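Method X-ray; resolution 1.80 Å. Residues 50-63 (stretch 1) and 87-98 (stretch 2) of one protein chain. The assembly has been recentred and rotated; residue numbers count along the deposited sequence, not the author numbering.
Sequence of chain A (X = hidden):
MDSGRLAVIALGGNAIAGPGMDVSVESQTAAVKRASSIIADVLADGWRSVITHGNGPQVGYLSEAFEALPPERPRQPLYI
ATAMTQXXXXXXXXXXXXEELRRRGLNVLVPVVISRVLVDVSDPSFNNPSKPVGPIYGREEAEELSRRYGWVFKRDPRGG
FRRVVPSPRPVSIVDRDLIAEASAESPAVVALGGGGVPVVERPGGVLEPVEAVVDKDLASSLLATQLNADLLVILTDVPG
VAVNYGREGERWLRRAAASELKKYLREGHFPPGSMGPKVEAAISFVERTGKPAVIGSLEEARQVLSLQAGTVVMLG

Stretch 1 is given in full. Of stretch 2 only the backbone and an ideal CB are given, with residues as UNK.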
# COMPACT_ATOMS: atom_id res chain seq x y z
N VAL A 50 -3.03 12.64 12.49
CA VAL A 50 -2.90 12.13 11.13
C VAL A 50 -1.39 12.20 11.00
O VAL A 50 -0.80 13.29 11.00
CB VAL A 50 -3.56 13.04 10.09
CG1 VAL A 50 -3.25 12.53 8.69
CG2 VAL A 50 -5.07 13.07 10.30
N ILE A 51 -0.77 11.03 10.93
CA ILE A 51 0.68 10.92 10.85
C ILE A 51 1.18 10.72 9.43
O ILE A 51 0.76 9.79 8.75
CB ILE A 51 1.15 9.71 11.69
CG1 ILE A 51 0.63 9.86 13.13
CG2 ILE A 51 2.67 9.61 11.65
CD1 ILE A 51 0.77 8.60 13.96
N THR A 52 2.05 11.61 8.97
CA THR A 52 2.61 11.49 7.63
C THR A 52 4.09 11.16 7.79
O THR A 52 4.63 11.19 8.90
CB THR A 52 2.48 12.80 6.83
OG1 THR A 52 3.32 13.80 7.42
CG2 THR A 52 1.04 13.28 6.84
N HIS A 53 4.75 10.85 6.68
CA HIS A 53 6.17 10.49 6.72
C HIS A 53 6.80 10.61 5.34
O HIS A 53 6.09 10.71 4.34
CB HIS A 53 6.32 9.05 7.20
CG HIS A 53 5.63 8.05 6.32
ND1 HIS A 53 6.20 7.55 5.17
CD2 HIS A 53 4.42 7.45 6.43
CE1 HIS A 53 5.38 6.68 4.61
NE2 HIS A 53 4.29 6.60 5.36
N GLY A 54 8.13 10.59 5.30
CA GLY A 54 8.83 10.67 4.03
C GLY A 54 9.08 9.25 3.51
O GLY A 54 8.65 8.28 4.14
N ASN A 55 9.75 9.13 2.38
CA ASN A 55 10.02 7.80 1.81
C ASN A 55 11.29 7.81 0.95
O ASN A 55 11.47 6.94 0.10
CB ASN A 55 8.84 7.35 0.95
CG ASN A 55 8.73 8.15 -0.34
OD1 ASN A 55 9.35 9.20 -0.49
ND2 ASN A 55 7.93 7.65 -1.29
N GLY A 56 12.16 8.79 1.18
CA GLY A 56 13.38 8.90 0.38
C GLY A 56 14.20 7.63 0.16
O GLY A 56 14.32 7.15 -0.98
N PRO A 57 14.78 7.06 1.22
CA PRO A 57 15.59 5.84 1.10
C PRO A 57 14.79 4.66 0.56
O PRO A 57 15.31 3.85 -0.21
CB PRO A 57 16.07 5.60 2.53
CG PRO A 57 16.07 6.97 3.13
CD PRO A 57 14.80 7.57 2.61
N GLN A 58 13.53 4.57 0.97
CA GLN A 58 12.66 3.48 0.56
C GLN A 58 12.30 3.49 -0.92
O GLN A 58 12.41 2.46 -1.59
CB GLN A 58 11.38 3.49 1.41
CG GLN A 58 11.63 3.23 2.90
CD GLN A 58 12.13 4.46 3.65
OE1 GLN A 58 12.02 5.59 3.17
NE2 GLN A 58 12.71 4.24 4.83
N VAL A 59 11.87 4.64 -1.43
CA VAL A 59 11.52 4.70 -2.84
C VAL A 59 12.79 4.57 -3.68
O VAL A 59 12.77 4.04 -4.79
CB VAL A 59 10.73 6.02 -3.16
CG1 VAL A 59 11.68 7.21 -3.25
CG2 VAL A 59 9.94 5.84 -4.44
N GLY A 60 13.92 5.02 -3.13
CA GLY A 60 15.17 4.90 -3.86
C GLY A 60 15.56 3.43 -3.97
O GLY A 60 16.02 2.98 -5.02
N TYR A 61 15.37 2.70 -2.88
CA TYR A 61 15.68 1.27 -2.83
C TYR A 61 14.86 0.53 -3.88
O TYR A 61 15.39 -0.28 -4.64
CB TYR A 61 15.36 0.71 -1.44
CG TYR A 61 15.36 -0.81 -1.35
CD1 TYR A 61 16.56 -1.53 -1.33
CD2 TYR A 61 14.16 -1.52 -1.30
CE1 TYR A 61 16.56 -2.93 -1.26
CE2 TYR A 61 14.15 -2.91 -1.22
CZ TYR A 61 15.35 -3.61 -1.20
OH TYR A 61 15.33 -4.98 -1.10
N LEU A 62 13.55 0.80 -3.92
CA LEU A 62 12.68 0.15 -4.90
C LEU A 62 13.11 0.46 -6.32
O LEU A 62 13.12 -0.41 -7.18
CB LEU A 62 11.23 0.58 -4.68
CG LEU A 62 10.64 0.08 -3.36
CD1 LEU A 62 9.21 0.60 -3.22
CD2 LEU A 62 10.66 -1.45 -3.33
N SER A 63 13.45 1.72 -6.58
CA SER A 63 13.88 2.13 -7.91
C SER A 63 15.13 1.33 -8.32
O SER A 63 15.23 0.85 -9.46
CB SER A 63 14.21 3.63 -7.92
OG SER A 63 13.06 4.38 -7.57
N UNK A 87 2.52 1.56 1.72
CA UNK A 87 2.12 0.32 2.39
C UNK A 87 3.27 -0.23 3.23
O UNK A 87 3.06 -0.73 4.34
CB UNK A 87 1.67 -0.72 1.37
N UNK A 88 4.48 -0.14 2.69
CA UNK A 88 5.68 -0.63 3.38
C UNK A 88 5.89 0.12 4.70
O UNK A 88 5.82 -0.47 5.78
CB UNK A 88 6.91 -0.48 2.48
N UNK A 89 6.10 1.43 4.61
CA UNK A 89 6.33 2.23 5.81
C UNK A 89 5.06 2.34 6.66
O UNK A 89 5.12 2.26 7.90
CB UNK A 89 6.83 3.62 5.43
N UNK A 90 3.92 2.51 6.00
CA UNK A 90 2.66 2.60 6.70
C UNK A 90 2.38 1.40 7.58
O UNK A 90 1.97 1.54 8.73
CB UNK A 90 1.52 2.77 5.69
N UNK A 91 2.59 0.20 7.04
CA UNK A 91 2.36 -1.02 7.80
C UNK A 91 3.29 -1.09 9.01
O UNK A 91 2.88 -1.48 10.11
CB UNK A 91 2.56 -2.25 6.91
N UNK A 92 4.55 -0.71 8.82
CA UNK A 92 5.51 -0.74 9.92
C UNK A 92 5.03 0.14 11.08
O UNK A 92 5.04 -0.28 12.24
CB UNK A 92 6.89 -0.28 9.44
N UNK A 93 4.61 1.36 10.76
CA UNK A 93 4.12 2.30 11.77
C UNK A 93 2.81 1.81 12.38
O UNK A 93 2.63 1.83 13.60
CB UNK A 93 3.93 3.69 11.16
N UNK A 94 1.90 1.35 11.52
CA UNK A 94 0.61 0.83 11.95
C UNK A 94 0.73 -0.34 12.93
O UNK A 94 0.13 -0.33 14.01
CB UNK A 94 -0.20 0.39 10.73
N UNK A 95 1.52 -1.34 12.55
CA UNK A 95 1.69 -2.52 13.39
C UNK A 95 2.34 -2.19 14.74
O UNK A 95 1.90 -2.66 15.79
CB UNK A 95 2.53 -3.56 12.65
N UNK A 96 3.38 -1.36 14.70
CA UNK A 96 4.10 -0.98 15.91
C UNK A 96 3.26 -0.11 16.86
O UNK A 96 3.27 -0.32 18.07
CB UNK A 96 5.38 -0.24 15.53
N UNK A 97 2.55 0.86 16.30
CA UNK A 97 1.72 1.74 17.12
C UNK A 97 0.58 0.96 17.78
O UNK A 97 0.30 1.14 18.96
CB UNK A 97 1.16 2.88 16.27
N UNK A 98 -0.08 0.10 17.01
CA UNK A 98 -1.16 -0.71 17.54
C UNK A 98 -0.66 -1.58 18.69
O UNK A 98 -1.33 -1.73 19.71
CB UNK A 98 -1.77 -1.58 16.44

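The second stretch is a continuous helix. Stretch 1 offers it a strand, the ring of His53, a short loop and one side of helix 56-63, whose axis runs at 135° to its own.

At position 87 the CA-to-CB bond points away from stretch 1, which therefore sets no demand; many helix-compatible residues would do. It is Ala87.

Position 88 points toward helix 56-63, but its ideal CB has nothing of stretch 1 within 5.5 Å. Only a long side chain could cross to Gln58, Tyr61 and Leu62, so Met, Phe, Tyr or Trp are candidates. The residue is Trp88, with chi1 t. Its six-membered ring lies beneath Gln58, whose CG sits 3.9 Å from the ring centroid in a CH-pi contact. Leu62 CG approaches the ring edge, 4.0 Å from Trp88 CZ3, and Tyr61 CD2 lies 3.7 Å from Trp88 CH2, the two aromatic planes meeting obliquely at 67°.

Position 89 is the most constrained. Its ideal CB is already 3.5 Å from His53 CE1, with Gly54 O and Gln58 CG well beyond, at 5.2 and 5.4 Å from that CB. The imidazole is held by a nearly linear hydrogen bond from His53 ND1 to Gly54 O (2.8 Å), so it presents a fixed face. Val, Ile, Leu or Met would suit this narrow space. Ile89 fills it with both branches: CG2 lies over the His53 ring, 3.6 Å from its centroid, while CD1 reaches the loop, 3.4 Å from Gly54 O and 3.9 Å from Asn55 CB.

Position 90 points sideways. An ideal CB would stand 4.7 Å from His53 NE2, so Gly, Ala or Ser could be accepted on this side, and larger groups are not excluded by stretch 1. It is Gly90.

Positions 91 and 92 are out of reach; stretch 1 does not discriminate, and both are leucines, Leu91 and Leu92.

Position 93 points toward the strand and His53 across a gap wide enough for Leu, Ile, Met or Phe. Leu93 brings CD1 to 3.9 Å from His53 CD2.

Positions 94, 95, 96 and 98 are also out of reach, and polar or charged residues are as plausible as any. They are Lys94, His95, Ser96 and Glu98; Lys94 NZ forms a salt bridge with Glu98 OE2 (2.9 Å), one turn along the helix.

Position 97 again points toward stretch 1, where Ile51 offers an apolar tip; Leu, Ile, Met or Phe could reach it. Leu97 does so, its CD2 4.2 Å from Ile51 CD1.

Stretch 2 (87-98) AWIGLLLKHSLE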
# COMPACT_ATOMS: atom_id res chain seq x y z
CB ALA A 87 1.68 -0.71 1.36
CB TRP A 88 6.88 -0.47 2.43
CG TRP A 88 8.25 -0.73 2.98
CD1 TRP A 88 8.59 -1.19 4.23
CD2 TRP A 88 9.49 -0.51 2.29
NE1 TRP A 88 9.96 -1.26 4.36
CE2 TRP A 88 10.54 -0.85 3.18
CE3 TRP A 88 9.81 -0.05 1.00
CZ2 TRP A 88 11.89 -0.75 2.82
CZ3 TRP A 88 11.15 0.05 0.65
CH2 TRP A 88 12.17 -0.30 1.55
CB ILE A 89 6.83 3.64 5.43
CG1 ILE A 89 8.14 3.54 4.64
CG2 ILE A 89 7.08 4.47 6.69
CD1 ILE A 89 8.56 4.84 3.96
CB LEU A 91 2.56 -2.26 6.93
CG LEU A 91 2.46 -3.58 7.71
CD1 LEU A 91 1.08 -3.69 8.35
CD2 LEU A 91 2.72 -4.76 6.78
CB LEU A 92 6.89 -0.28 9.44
CG LEU A 92 7.64 -1.28 8.54
CD1 LEU A 92 8.94 -0.66 8.06
CD2 LEU A 92 7.92 -2.57 9.32
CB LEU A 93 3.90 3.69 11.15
CG LEU A 93 5.16 4.46 10.74
CD1 LEU A 93 4.78 5.66 9.88
CD2 LEU A 93 5.91 4.90 11.99
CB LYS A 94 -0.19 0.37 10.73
CG LYS A 94 -1.36 -0.56 11.01
CD LYS A 94 -1.91 -1.14 9.71
CE LYS A 94 -3.00 -2.18 9.94
NZ LYS A 94 -4.22 -1.62 10.59
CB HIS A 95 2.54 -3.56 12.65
CG HIS A 95 2.36 -4.96 13.14
ND1 HIS A 95 1.27 -5.73 12.79
CD2 HIS A 95 3.10 -5.72 13.98
CE1 HIS A 95 1.36 -6.91 13.38
NE2 HIS A 95 2.46 -6.93 14.11
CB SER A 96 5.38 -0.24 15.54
OG SER A 96 6.15 0.08 16.69
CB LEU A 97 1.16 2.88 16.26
CG LEU A 97 0.31 3.92 17.00
CD1 LEU A 97 1.04 4.39 18.26
CD2 LEU A 97 0.04 5.09 16.07
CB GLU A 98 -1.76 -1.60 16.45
CG GLU A 98 -2.76 -0.90 15.54
CD GLU A 98 -3.25 -1.79 14.41
OE1 GLU A 98 -3.08 -3.02 14.51
OE2 GLU A 98 -3.83 -1.26 13.44
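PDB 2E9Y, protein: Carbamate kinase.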